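PDB 1XQI: nucleoside diphosphate kinase from Pyrobaculum aerophilum, which catalyses transfer of the gamma phosphate of ATP to nucleoside diphosphates, probably through a phosphohistidine intermediate in a magnesium-dependent ping-pong reaction. Local coordinates for residues A[133-138]-A[147-152]; A[17-22]-A[170-175]. The protein carries 6 engineered substitutions. All coordinates share one frame; numbering follows the deposited sequence.

In the fold
Two neighbouring contacts in this chain illustrate how a predicted active site can draw on both the periphery and the core of a fold. Interaction 1 joins the end of helix 127-135 to the start of helix 148-152 near the surface, using helix-end carbonyls, a capping threonine and an arginine held by loop carbonyls. Interaction 2 lies deeper and is mostly buried: strands 17-22 and 171-173 pair by regular backbone bonds, with aliphatic packing on one face and the histidine beside Leu19 and Ile21 on the other. Their centres lie 12 Å apart, and interaction 1 is nested within the loop closed by interaction 2. They meet where Val135 CG1 packs 3.6 Å from Val171 CG2.

Interaction 1 of 2, residues A[133-138]-A[147-152]; sequences KLVGPT and TIRGDY
Val135 and Arg149 form the close-packed centre of this helix-to-helix junction. The terminal carbonyls of helix 127-135 accept amide hydrogens from the first turn of helix 148-152: Ile148 N bonds to Leu134 O at 2.8 Å, and Arg149 N to Val135 O at the same length. One helix's last carbonyls thus satisfy amides that the next helix's first turn cannot pair internally. Gly136, with its positive phi, ends the first helix and brings its CA within 3.7 Å of Thr147 CB. With chi1 at 73°, Thr147 turns OG1 back over its own helix as an N-cap, accepting from Gly150 N at 3.1 Å; OG1 also bonds to Pro144 O. The side chain of Arg149 bends at chi2 and chi3 and lays one face of its guanidinium against a valine methyl: Val135 CG1 sits 3.4 Å from the plane, over its centre, while Thr138 O lies more distantly over the opposite face. Toward Pro137 and Thr138 the contact becomes looser and more exposed. There the grip is two weak bonds, from Arg149 NH2 to Gly136 O at 3.1 Å and from Arg149 NE to Pro137 O, at the guanidinium edge near its plane, at 3.3 Å. Thr138 and Arg149 are probable ATP-binding residues, and the arrangement is characteristic of the nucleotide site of NDP kinases, where the Kpn loop, including helix 148-152, follows helix 127-135.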
loop_
_atom_site.group_PDB
_atom_site.type_symbol
_atom_site.label_atom_id
_atom_site.label_comp_id
_atom_site.label_asym_id
_atom_site.label_seq_id
_atom_site.Cartn_x
_atom_site.Cartn_y
_atom_site.Cartn_z
ATOM N N LYS A 133 19.715 -6.920 2.657
ATOM C CA LYS A 133 20.693 -6.655 1.605
ATOM C C LYS A 133 20.232 -5.493 0.707
ATOM O O LYS A 133 21.009 -4.544 0.456
ATOM C CB LYS A 133 21.007 -7.914 0.780
ATOM C CG LYS A 133 22.273 -7.814 -0.111
ATOM C CD LYS A 133 22.308 -8.896 -1.225
ATOM C CE LYS A 133 20.904 -8.984 -1.942
ATOM N NZ LYS A 133 20.871 -9.940 -3.061
ATOM N N LEU A 134 18.982 -5.557 0.234
ATOM C CA LEU A 134 18.459 -4.537 -0.660
ATOM C C LEU A 134 18.422 -3.119 -0.051
ATOM O O LEU A 134 18.567 -2.121 -0.775
ATOM C CB LEU A 134 17.076 -4.934 -1.151
ATOM C CG LEU A 134 16.927 -5.646 -2.493
ATOM C CD1 LEU A 134 18.040 -6.617 -2.715
ATOM C CD2 LEU A 134 15.564 -6.358 -2.631
ATOM N N VAL A 135 18.227 -3.036 1.269
ATOM C CA VAL A 135 18.021 -1.773 1.969
ATOM C C VAL A 135 19.324 -1.049 2.192
ATOM O O VAL A 135 19.393 0.178 2.007
ATOM C CB VAL A 135 17.306 -2.023 3.290
ATOM C CG1 VAL A 135 17.628 -0.967 4.345
ATOM C CG2 VAL A 135 15.829 -2.134 3.052
ATOM N N GLY A 136 20.365 -1.808 2.578
ATOM C CA GLY A 136 21.690 -1.270 2.825
ATOM C C GLY A 136 21.954 -0.939 4.284
ATOM O O GLY A 136 21.045 -1.033 5.127
ATOM N N PRO A 137 23.217 -0.589 4.616
ATOM C CA PRO A 137 23.597 -0.311 6.009
ATOM C C PRO A 137 22.881 0.878 6.595
ATOM O O PRO A 137 22.326 1.722 5.917
ATOM C CB PRO A 137 25.096 0.048 5.912
ATOM C CG PRO A 137 25.244 0.579 4.530
ATOM C CD PRO A 137 24.369 -0.408 3.715
ATOM N N THR A 138 23.002 0.971 7.885
ATOM C CA THR A 138 22.329 1.969 8.675
ATOM C C THR A 138 22.469 3.456 8.228
ATOM O O THR A 138 21.474 4.197 8.201
ATOM C CB THR A 138 22.677 1.700 10.167
ATOM O OG1 THR A 138 21.747 2.380 10.979
ATOM C CG2 THR A 138 24.142 2.104 10.548
ATOM N N THR A 147 21.563 0.070 -3.311
ATOM C CA THR A 147 20.749 -0.200 -2.105
ATOM C C THR A 147 19.749 0.909 -1.903
ATOM O O THR A 147 19.952 2.030 -2.391
ATOM C CB THR A 147 21.567 -0.335 -0.784
ATOM O OG1 THR A 147 22.018 0.970 -0.382
ATOM C CG2 THR A 147 22.737 -1.389 -0.922
ATOM N N ILE A 148 18.660 0.599 -1.200
ATOM C CA ILE A 148 17.624 1.599 -0.977
ATOM C C ILE A 148 18.195 2.846 -0.237
ATOM O O ILE A 148 17.952 3.973 -0.675
ATOM C CB ILE A 148 16.329 1.004 -0.368
ATOM C CG1 ILE A 148 15.694 0.004 -1.344
ATOM C CG2 ILE A 148 15.325 2.100 -0.055
ATOM C CD1 ILE A 148 14.608 -0.892 -0.710
ATOM N N ARG A 149 18.994 2.658 0.806
ATOM C CA ARG A 149 19.439 3.782 1.596
ATOM C C ARG A 149 20.489 4.615 0.834
ATOM O O ARG A 149 20.511 5.853 0.949
ATOM C CB ARG A 149 19.809 3.370 3.039
ATOM C CG ARG A 149 18.641 2.558 3.656
ATOM C CD ARG A 149 18.307 2.731 5.126
ATOM N NE ARG A 149 19.018 1.733 5.883
ATOM C CZ ARG A 149 18.575 1.051 6.955
ATOM N NH1 ARG A 149 17.367 1.235 7.518
ATOM N NH2 ARG A 149 19.407 0.174 7.486
ATOM N N GLY A 150 21.283 3.984 -0.034
ATOM C CA GLY A 150 22.271 4.781 -0.806
ATOM C C GLY A 150 21.644 5.551 -1.977
ATOM O O GLY A 150 22.122 6.618 -2.374
ATOM N N ASP A 151 20.597 5.011 -2.567
ATOM C CA ASP A 151 19.988 5.697 -3.695
ATOM C C ASP A 151 19.018 6.795 -3.284
ATOM O O ASP A 151 18.827 7.735 -4.059
ATOM C CB ASP A 151 19.317 4.730 -4.688
ATOM C CG ASP A 151 20.294 3.802 -5.351
ATOM O OD1 ASP A 151 19.891 2.658 -5.617
ATOM O OD2 ASP A 151 21.472 4.174 -5.591
ATOM N N TYR A 152 18.413 6.699 -2.099
ATOM C CA TYR A 152 17.319 7.648 -1.736
ATOM C C TYR A 152 17.543 8.583 -0.564
ATOM O O TYR A 152 16.628 9.302 -0.146
ATOM C CB TYR A 152 15.959 6.941 -1.541
ATOM C CG TYR A 152 15.455 6.285 -2.777
ATOM C CD1 TYR A 152 15.600 4.925 -2.971
ATOM C CD2 TYR A 152 14.838 7.028 -3.770
ATOM C CE1 TYR A 152 15.138 4.312 -4.140
ATOM C CE2 TYR A 152 14.376 6.426 -4.944
ATOM C CZ TYR A 152 14.544 5.074 -5.117
ATOM O OH TYR A 152 14.102 4.494 -6.283
#

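Interaction 2 of 2, residues A[17-22]-A[170-175]; sequences KTLLIL and LVHASD
At the margin of the four-stranded antiparallel sheet of the ferredoxin-like fold, Ile21 pairs with His172, the predicted phosphorylated residue. The two form a hydrogen-bonded pair: Ile21 N donates to His172 O at 2.9 Å, and His172 N returns a 3.1 Å bond to Ile21 O. On this face the imidazole has Ile21 CD1 4.0 Å from its CD2 and Leu19 CD1 at its edge, while Phe62 meets it edge-to-face. Val171 and Ala173 occupy the other face. Leu20, its CG anti to the backbone N (chi1 -176°), places CD1 3.9 Å from Val171 CB and also near the methyl of Ala173; Leu22 and Val171 lie side by side, Leu22 CD1 against Val171 CG1. Beyond the regular pairing, Ser174 N donates to Leu19 O at 3.1 Å, whereas Ser174 OG takes a weak bond from Leu19 N. A chi1 of -60° turns that hydroxyl toward strand 17-22, beside Leu19 CB. Glu183, on helix 177-187, joins these elements, its OE2 being bonded to both Ser174 OG and His172 NE2. Main-chain bonds therefore set the position of the His172 backbone, the aliphatic contacts probably help to restrict the ring, and the glutamate holds NE2. Occupation of that nitrogen is consistent with ND1, the pros nitrogen, being the one that probably carries the phosphate.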
loop_
_atom_site.group_PDB
_atom_site.type_symbol
_atom_site.label_atom_id
_atom_site.label_comp_id
_atom_site.label_asym_id
_atom_site.label_seq_id
_atom_site.Cartn_x
_atom_site.Cartn_y
_atom_site.Cartn_z
ATOM N N LYS A 17 9.139 -14.748 5.750
ATOM C CA LYS A 17 8.462 -13.474 5.586
ATOM C C LYS A 17 9.242 -12.456 6.359
ATOM O O LYS A 17 9.951 -12.797 7.309
ATOM C CB LYS A 17 7.086 -13.525 6.235
ATOM C CG LYS A 17 6.020 -14.052 5.379
ATOM C CD LYS A 17 4.676 -13.997 6.062
ATOM C CE LYS A 17 4.176 -15.383 6.382
ATOM N NZ LYS A 17 4.638 -15.759 7.715
ATOM N N THR A 18 9.079 -11.191 6.039
ATOM C CA THR A 18 9.740 -10.172 6.843
ATOM C C THR A 18 8.894 -8.915 6.879
ATOM O O THR A 18 8.026 -8.735 6.039
ATOM C CB THR A 18 11.174 -9.875 6.327
ATOM O OG1 THR A 18 11.864 -9.037 7.266
ATOM C CG2 THR A 18 11.127 -9.232 4.904
ATOM N N LEU A 19 9.135 -8.057 7.857
ATOM C CA LEU A 19 8.352 -6.847 7.999
ATOM C C LEU A 19 9.214 -5.665 7.577
ATOM O O LEU A 19 10.361 -5.486 8.067
ATOM C CB LEU A 19 7.928 -6.701 9.466
ATOM C CG LEU A 19 6.930 -5.654 9.985
ATOM C CD1 LEU A 19 7.487 -4.265 9.926
ATOM C CD2 LEU A 19 5.619 -5.751 9.234
ATOM N N LEU A 20 8.655 -4.854 6.686
ATOM C CA LEU A 20 9.281 -3.618 6.267
ATOM C C LEU A 20 8.359 -2.431 6.553
ATOM O O LEU A 20 7.173 -2.489 6.269
ATOM C CB LEU A 20 9.666 -3.690 4.772
ATOM C CG LEU A 20 10.413 -2.411 4.375
ATOM C CD1 LEU A 20 11.964 -2.545 4.257
ATOM C CD2 LEU A 20 9.759 -1.846 3.138
ATOM N N ILE A 21 8.912 -1.353 7.112
ATOM C CA ILE A 21 8.149 -0.108 7.370
ATOM C C ILE A 21 8.754 1.045 6.596
ATOM O O ILE A 21 9.943 1.331 6.756
ATOM C CB ILE A 21 8.194 0.311 8.854
ATOM C CG1 ILE A 21 7.802 -0.888 9.738
ATOM C CG2 ILE A 21 7.302 1.568 9.083
ATOM C CD1 ILE A 21 7.811 -0.613 11.217
ATOM N N LEU A 22 7.967 1.687 5.738
ATOM C CA LEU A 22 8.393 2.952 5.172
ATOM C C LEU A 22 8.044 3.997 6.230
ATOM O O LEU A 22 6.898 4.085 6.650
ATOM C CB LEU A 22 7.755 3.243 3.807
ATOM C CG LEU A 22 8.260 2.407 2.615
ATOM C CD1 LEU A 22 9.585 1.713 2.852
ATOM C CD2 LEU A 22 7.260 1.340 2.165
ATOM N N LEU A 170 14.847 5.984 6.169
ATOM C CA LEU A 170 13.766 5.569 5.239
ATOM C C LEU A 170 12.935 4.409 5.705
ATOM O O LEU A 170 11.728 4.488 5.610
ATOM C CB LEU A 170 14.287 5.293 3.822
ATOM C CG LEU A 170 15.217 6.368 3.283
ATOM C CD1 LEU A 170 15.774 5.888 1.955
ATOM C CD2 LEU A 170 14.510 7.723 3.177
ATOM N N VAL A 171 13.581 3.347 6.208
ATOM C CA VAL A 171 12.900 2.094 6.490
ATOM C C VAL A 171 13.418 1.402 7.736
ATOM O O VAL A 171 14.530 1.702 8.232
ATOM C CB VAL A 171 12.994 1.116 5.283
ATOM C CG1 VAL A 171 12.660 1.846 3.977
ATOM C CG2 VAL A 171 14.375 0.470 5.166
ATOM N N HIS A 172 12.573 0.500 8.245
ATOM C CA HIS A 172 12.926 -0.507 9.232
ATOM C C HIS A 172 12.636 -1.885 8.651
ATOM O O HIS A 172 11.530 -2.123 8.141
ATOM C CB HIS A 172 12.078 -0.355 10.497
ATOM C CG HIS A 172 12.056 -1.587 11.352
ATOM N ND1 HIS A 172 12.973 -1.812 12.353
ATOM C CD2 HIS A 172 11.238 -2.672 11.343
ATOM C CE1 HIS A 172 12.724 -2.974 12.930
ATOM N NE2 HIS A 172 11.675 -3.516 12.340
ATOM N N ALA A 173 13.613 -2.774 8.739
ATOM C CA ALA A 173 13.507 -4.142 8.275
ATOM C C ALA A 173 13.781 -5.080 9.448
ATOM O O ALA A 173 14.688 -4.799 10.268
ATOM C CB ALA A 173 14.500 -4.424 7.144
ATOM N N SER A 174 13.019 -6.188 9.533
ATOM C CA SER A 174 13.269 -7.158 10.564
ATOM C C SER A 174 14.699 -7.630 10.386
ATOM O O SER A 174 15.182 -7.776 9.254
ATOM C CB SER A 174 12.303 -8.332 10.508
ATOM O OG SER A 174 10.956 -7.898 10.660
ATOM N N ASP A 175 15.384 -7.814 11.516
ATOM C CA ASP A 175 16.800 -8.104 11.492
ATOM C C ASP A 175 17.026 -9.543 11.748
ATOM O O ASP A 175 18.165 -9.914 11.900
ATOM C CB ASP A 175 17.609 -7.261 12.510
ATOM C CG ASP A 175 17.430 -7.746 13.977
ATOM O OD1 ASP A 175 18.189 -7.250 14.854
ATOM O OD2 ASP A 175 16.535 -8.611 14.261
HETATM O O HOH W 1 14.618 -7.900 6.812
#